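Long-range contact in Blr3880 protein (Bradyrhizobium japonicum, PDB 2OOD), which probably catalyses the zinc-dependent hydrolytic deamination of guanine to xanthine and ammonia in purine breakdown: residues A[260-274]-A[284-298]. Residues are numbered along the deposited sequence; the frame is centred on the assembly and turned at random.
With GUN (guanine), chain C.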
loop_
_atom_site.group_PDB
_atom_site.type_symbol
_atom_site.label_atom_id
_atom_site.label_comp_id
_atom_site.label_asym_id
_atom_site.label_seq_id
_atom_site.Cartn_x
_atom_site.Cartn_y
_atom_site.Cartn_z
ATOM N N GLU A 260 -29.929 -13.544 -8.167
ATOM C CA GLU A 260 -30.693 -14.724 -7.769
ATOM C C GLU A 260 -31.931 -14.858 -8.654
ATOM O O GLU A 260 -32.396 -15.964 -8.935
ATOM C CB GLU A 260 -31.124 -14.620 -6.308
ATOM C CG GLU A 260 -30.002 -14.753 -5.308
ATOM C CD GLU A 260 -30.425 -14.326 -3.915
ATOM O OE1 GLU A 260 -30.837 -13.151 -3.753
ATOM O OE2 GLU A 260 -30.345 -15.160 -2.985
ATOM N N LYS A 261 -32.460 -13.722 -9.089
ATOM C CA LYS A 261 -33.634 -13.708 -9.948
ATOM C C LYS A 261 -33.354 -14.533 -11.194
ATOM O O LYS A 261 -34.275 -15.006 -11.853
ATOM C CB LYS A 261 -33.985 -12.265 -10.346
ATOM C CG LYS A 261 -35.086 -12.138 -11.405
ATOM C CD LYS A 261 -35.272 -10.688 -11.873
ATOM C CE LYS A 261 -36.329 -10.586 -12.975
ATOM N NZ LYS A 261 -36.373 -9.256 -13.681
ATOM N N PHE A 262 -32.077 -14.720 -11.509
ATOM C CA PHE A 262 -31.701 -15.476 -12.694
ATOM C C PHE A 262 -30.885 -16.734 -12.413
ATOM O O PHE A 262 -30.169 -17.216 -13.286
ATOM C CB PHE A 262 -30.935 -14.567 -13.647
ATOM C CG PHE A 262 -31.730 -13.383 -14.121
ATOM C CD1 PHE A 262 -32.564 -13.487 -15.234
ATOM C CD2 PHE A 262 -31.647 -12.159 -13.460
ATOM C CE1 PHE A 262 -33.304 -12.382 -15.684
ATOM C CE2 PHE A 262 -32.384 -11.050 -13.901
ATOM C CZ PHE A 262 -33.211 -11.164 -15.016
ATOM N N ASP A 263 -31.002 -17.265 -11.200
ATOM C CA ASP A 263 -30.286 -18.483 -10.794
ATOM C C ASP A 263 -28.773 -18.464 -10.999
ATOM O O ASP A 263 -28.166 -19.517 -11.209
ATOM C CB ASP A 263 -30.842 -19.707 -11.526
ATOM C CG ASP A 263 -32.333 -19.861 -11.349
ATOM O OD1 ASP A 263 -32.791 -19.913 -10.184
ATOM O OD2 ASP A 263 -33.042 -19.932 -12.377
ATOM N N LEU A 264 -28.165 -17.286 -10.934
ATOM C CA LEU A 264 -26.727 -17.187 -11.106
ATOM C C LEU A 264 -25.982 -17.474 -9.798
ATOM O O LEU A 264 -24.839 -17.935 -9.819
ATOM C CB LEU A 264 -26.358 -15.795 -11.615
ATOM C CG LEU A 264 -26.959 -15.407 -12.964
ATOM C CD1 LEU A 264 -26.498 -14.008 -13.350
ATOM C CD2 LEU A 264 -26.536 -16.417 -14.017
ATOM N N VAL A 265 -26.626 -17.212 -8.662
ATOM C CA VAL A 265 -25.981 -17.430 -7.371
ATOM C C VAL A 265 -26.009 -18.876 -6.913
ATOM O O VAL A 265 -27.067 -19.494 -6.821
ATOM C CB VAL A 265 -26.610 -16.559 -6.263
ATOM C CG1 VAL A 265 -25.939 -16.844 -4.934
ATOM C CG2 VAL A 265 -26.460 -15.097 -6.615
ATOM N N GLY A 266 -24.824 -19.398 -6.619
ATOM C CA GLY A 266 -24.674 -20.773 -6.171
ATOM C C GLY A 266 -23.214 -21.156 -6.336
ATOM O O GLY A 266 -22.372 -20.265 -6.467
ATOM N N PRO A 267 -22.867 -22.456 -6.337
ATOM C CA PRO A 267 -21.461 -22.853 -6.496
ATOM C C PRO A 267 -20.825 -22.288 -7.759
ATOM O O PRO A 267 -21.478 -22.184 -8.796
ATOM C CB PRO A 267 -21.534 -24.374 -6.524
ATOM C CG PRO A 267 -22.666 -24.655 -5.596
ATOM C CD PRO A 267 -23.703 -23.630 -6.033
ATOM N N LYS A 268 -19.552 -21.918 -7.659
ATOM C CA LYS A 268 -18.805 -21.379 -8.788
ATOM C C LYS A 268 -19.194 -19.955 -9.175
ATOM O O LYS A 268 -18.848 -19.483 -10.260
ATOM C CB LYS A 268 -18.934 -22.306 -10.002
ATOM C CG LYS A 268 -18.238 -23.652 -9.822
ATOM C CD LYS A 268 -18.358 -24.514 -11.070
ATOM C CE LYS A 268 -17.678 -25.859 -10.875
ATOM N NZ LYS A 268 -17.688 -26.674 -12.121
ATOM N N PHE A 269 -19.920 -19.280 -8.292
ATOM C CA PHE A 269 -20.307 -17.892 -8.526
ATOM C C PHE A 269 -19.348 -17.019 -7.727
ATOM O O PHE A 269 -19.076 -17.302 -6.560
ATOM C CB PHE A 269 -21.725 -17.618 -8.028
ATOM C CG PHE A 269 -22.096 -16.151 -8.014
ATOM C CD1 PHE A 269 -22.761 -15.574 -9.092
ATOM C CD2 PHE A 269 -21.803 -15.350 -6.910
ATOM C CE1 PHE A 269 -23.135 -14.223 -9.065
ATOM C CE2 PHE A 269 -22.176 -14.001 -6.883
ATOM C CZ PHE A 269 -22.841 -13.445 -7.962
ATOM N N SER A 270 -18.836 -15.962 -8.342
ATOM C CA SER A 270 -17.935 -15.068 -7.635
ATOM C C SER A 270 -18.432 -13.641 -7.781
ATOM O O SER A 270 -18.594 -13.152 -8.898
ATOM C CB SER A 270 -16.512 -15.186 -8.187
ATOM O OG SER A 270 -15.931 -16.432 -7.853
ATOM N N GLY A 271 -18.698 -12.990 -6.653
ATOM C CA GLY A 271 -19.156 -11.613 -6.680
ATOM C C GLY A 271 -18.047 -10.724 -6.157
ATOM O O GLY A 271 -17.735 -10.766 -4.976
ATOM N N GLY A 272 -17.449 -9.917 -7.023
ATOM C CA GLY A 272 -16.360 -9.066 -6.586
ATOM C C GLY A 272 -16.727 -7.903 -5.687
ATOM O O GLY A 272 -17.767 -7.280 -5.878
ATOM N N HIS A 273 -15.870 -7.621 -4.705
ATOM C CA HIS A 273 -16.067 -6.506 -3.779
ATOM C C HIS A 273 -17.303 -6.629 -2.889
ATOM O O HIS A 273 -18.382 -6.155 -3.250
ATOM C CB HIS A 273 -16.187 -5.192 -4.553
ATOM C CG HIS A 273 -15.097 -4.966 -5.547
ATOM N ND1 HIS A 273 -15.287 -5.117 -6.900
ATOM C CD2 HIS A 273 -13.819 -4.552 -5.389
ATOM C CE1 HIS A 273 -14.176 -4.797 -7.536
ATOM N NE2 HIS A 273 -13.270 -4.449 -6.644
ATOM N N GLY A 274 -17.174 -7.235 -1.721
ATOM C CA GLY A 274 -18.355 -7.327 -0.872
ATOM C C GLY A 274 -18.832 -5.932 -0.512
ATOM O O GLY A 274 -19.962 -5.585 -0.735
ATOM N N ARG A 284 -27.142 -15.465 2.775
ATOM C CA ARG A 284 -27.710 -16.134 1.611
ATOM C C ARG A 284 -26.620 -16.791 0.772
ATOM O O ARG A 284 -26.769 -17.932 0.329
ATOM C CB ARG A 284 -28.501 -15.146 0.748
ATOM C CG ARG A 284 -29.634 -14.455 1.483
ATOM C CD ARG A 284 -30.857 -14.356 0.617
ATOM N NE ARG A 284 -30.666 -13.488 -0.536
ATOM C CZ ARG A 284 -30.594 -12.164 -0.466
ATOM N NH1 ARG A 284 -30.690 -11.558 0.709
ATOM N NH2 ARG A 284 -30.449 -11.444 -1.571
HETATM N N MSE A 285 -25.524 -16.073 0.547
HETATM C CA MSE A 285 -24.422 -16.621 -0.237
HETATM C C MSE A 285 -23.838 -17.835 0.479
HETATM O O MSE A 285 -23.611 -18.879 -0.130
HETATM C CB MSE A 285 -23.343 -15.562 -0.440
HETATM C CG MSE A 285 -23.837 -14.356 -1.207
HETATM SE SE MSE A 285 -22.446 -13.003 -1.420
HETATM C CE MSE A 285 -21.441 -13.866 -2.859
ATOM N N SER A 286 -23.606 -17.696 1.780
ATOM C CA SER A 286 -23.065 -18.789 2.570
ATOM C C SER A 286 -23.929 -20.033 2.368
ATOM O O SER A 286 -23.418 -21.139 2.178
ATOM C CB SER A 286 -23.045 -18.403 4.050
ATOM O OG SER A 286 -22.606 -19.479 4.860
ATOM N N LYS A 287 -25.242 -19.836 2.395
ATOM C CA LYS A 287 -26.205 -20.920 2.229
ATOM C C LYS A 287 -26.169 -21.551 0.835
ATOM O O LYS A 287 -26.123 -22.771 0.710
ATOM C CB LYS A 287 -27.610 -20.396 2.537
ATOM C CG LYS A 287 -28.719 -21.435 2.497
ATOM C CD LYS A 287 -28.507 -22.529 3.542
ATOM C CE LYS A 287 -29.834 -23.224 3.915
ATOM N NZ LYS A 287 -30.541 -23.880 2.755
ATOM N N LYS A 288 -26.187 -20.727 -0.209
ATOM C CA LYS A 288 -26.165 -21.241 -1.577
ATOM C C LYS A 288 -24.777 -21.692 -2.048
ATOM O O LYS A 288 -24.648 -22.338 -3.091
ATOM C CB LYS A 288 -26.709 -20.194 -2.555
ATOM C CG LYS A 288 -28.145 -19.763 -2.289
ATOM C CD LYS A 288 -28.710 -19.016 -3.490
ATOM C CE LYS A 288 -30.152 -18.572 -3.271
ATOM N NZ LYS A 288 -30.257 -17.697 -2.067
ATOM N N GLY A 289 -23.742 -21.341 -1.288
ATOM C CA GLY A 289 -22.390 -21.726 -1.651
ATOM C C GLY A 289 -21.679 -20.772 -2.594
ATOM O O GLY A 289 -20.647 -21.123 -3.168
ATOM N N ALA A 290 -22.223 -19.573 -2.769
ATOM C CA ALA A 290 -21.610 -18.582 -3.644
ATOM C C ALA A 290 -20.410 -17.962 -2.925
ATOM O O ALA A 290 -20.308 -18.036 -1.700
ATOM C CB ALA A 290 -22.625 -17.513 -4.006
ATOM N N ALA A 291 -19.501 -17.350 -3.677
ATOM C CA ALA A 291 -18.316 -16.760 -3.070
ATOM C C ALA A 291 -18.143 -15.284 -3.368
ATOM O O ALA A 291 -18.615 -14.787 -4.383
ATOM C CB ALA A 291 -17.080 -17.522 -3.522
ATOM N N VAL A 292 -17.463 -14.582 -2.472
ATOM C CA VAL A 292 -17.209 -13.161 -2.653
ATOM C C VAL A 292 -15.699 -12.990 -2.815
ATOM O O VAL A 292 -14.922 -13.786 -2.287
ATOM C CB VAL A 292 -17.718 -12.327 -1.439
ATOM C CG1 VAL A 292 -16.968 -12.708 -0.188
ATOM C CG2 VAL A 292 -17.547 -10.851 -1.709
ATOM N N VAL A 293 -15.287 -11.971 -3.563
ATOM C CA VAL A 293 -13.872 -11.726 -3.782
ATOM C C VAL A 293 -13.476 -10.391 -3.177
ATOM O O VAL A 293 -13.903 -9.337 -3.641
ATOM C CB VAL A 293 -13.522 -11.723 -5.286
ATOM C CG1 VAL A 293 -12.024 -11.614 -5.460
ATOM C CG2 VAL A 293 -14.051 -12.986 -5.955
ATOM N N PHE A 294 -12.652 -10.460 -2.134
ATOM C CA PHE A 294 -12.161 -9.297 -1.396
ATOM C C PHE A 294 -10.991 -8.634 -2.121
ATOM O O PHE A 294 -9.893 -9.177 -2.159
ATOM C CB PHE A 294 -11.764 -9.767 0.021
ATOM C CG PHE A 294 -11.080 -8.725 0.876
ATOM C CD1 PHE A 294 -11.358 -7.372 0.736
ATOM C CD2 PHE A 294 -10.209 -9.121 1.886
ATOM C CE1 PHE A 294 -10.786 -6.433 1.592
ATOM C CE2 PHE A 294 -9.631 -8.189 2.748
ATOM C CZ PHE A 294 -9.923 -6.847 2.598
ATOM N N CYS A 295 -11.233 -7.455 -2.685
ATOM C CA CYS A 295 -10.205 -6.720 -3.417
ATOM C C CYS A 295 -9.859 -5.411 -2.718
ATOM O O CYS A 295 -10.230 -4.340 -3.180
ATOM C CB CYS A 295 -10.701 -6.421 -4.833
ATOM S SG CYS A 295 -11.302 -7.866 -5.722
ATOM N N PRO A 296 -9.110 -5.483 -1.613
ATOM C CA PRO A 296 -8.705 -4.318 -0.826
ATOM C C PRO A 296 -7.983 -3.178 -1.535
ATOM O O PRO A 296 -8.298 -2.018 -1.288
ATOM C CB PRO A 296 -7.876 -4.935 0.293
ATOM C CG PRO A 296 -7.297 -6.131 -0.341
ATOM C CD PRO A 296 -8.449 -6.698 -1.112
ATOM N N CYS A 297 -7.027 -3.483 -2.405
ATOM C CA CYS A 297 -6.299 -2.426 -3.109
ATOM C C CYS A 297 -7.233 -1.558 -3.927
ATOM O O CYS A 297 -7.094 -0.339 -3.964
ATOM C CB CYS A 297 -5.244 -3.015 -4.039
ATOM S SG CYS A 297 -3.865 -3.774 -3.206
ATOM N N SER A 298 -8.180 -2.209 -4.592
ATOM C CA SER A 298 -9.161 -1.533 -5.423
ATOM C C SER A 298 -10.140 -0.752 -4.545
ATOM O O SER A 298 -10.411 0.422 -4.793
ATOM C CB SER A 298 -9.907 -2.568 -6.263
ATOM O OG SER A 298 -10.920 -1.964 -7.034
HETATM N N9 GUN C . -17.754 -3.613 -12.652
HETATM C C8 GUN C . -18.419 -2.472 -12.957
HETATM N N7 GUN C . -17.808 -1.436 -12.460
HETATM C C5 GUN C . -16.698 -1.838 -11.804
HETATM C C6 GUN C . -15.658 -1.171 -11.076
HETATM O O6 GUN C . -15.642 0.059 -10.950
HETATM N N1 GUN C . -14.646 -1.954 -10.524
HETATM C C2 GUN C . -14.649 -3.333 -10.667
HETATM N N2 GUN C . -13.624 -4.088 -10.118
HETATM N N3 GUN C . -15.605 -3.955 -11.334
HETATM C C4 GUN C . -16.640 -3.258 -11.907
#
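F269 and A291 begin the pairing of two neighbouring parallel strands, 269-272 and 291-294, in the TIM-like barrel of the amidohydrolase fold; helix 279-288 makes the beta-alpha-beta crossover between them. Four backbone hydrogen bonds run from F269 O to H273 N. E260, at the end of helix 255-260, reaches the last turn of helix 279-288, where its carboxylate and the R284 guanidinium lie nearly coplanar, 21° apart. R284 grips it side-on, NH2 to OE1 (2.8 Å) and NE to OE2 (3.0 Å). K288 NZ approaches E260 OE2 at 2.7 Å, almost along its C-O bond. A glutamine in place of E260 would probably leave R284 and K288 without their shared negative charge. R284 NH2 also pairs with D254. Between strand and helix, F269 has CG anti to its N (chi1 170°), which brings CD2 to the small CB of A290 (3.7 Å) and the ring edge to the selenomethionine methyl of M285; V265 CG2 lies over the ring's centre. Glycine suits position 271, where a CB would be crowded by F269 CE2. At the strands' C-terminal ends, where H273 lines the guanine pocket and S298 OG bonds to zinc ligand D326, C295 SG sits over one face of the H273 imidazole, 4.4 Å from its centroid.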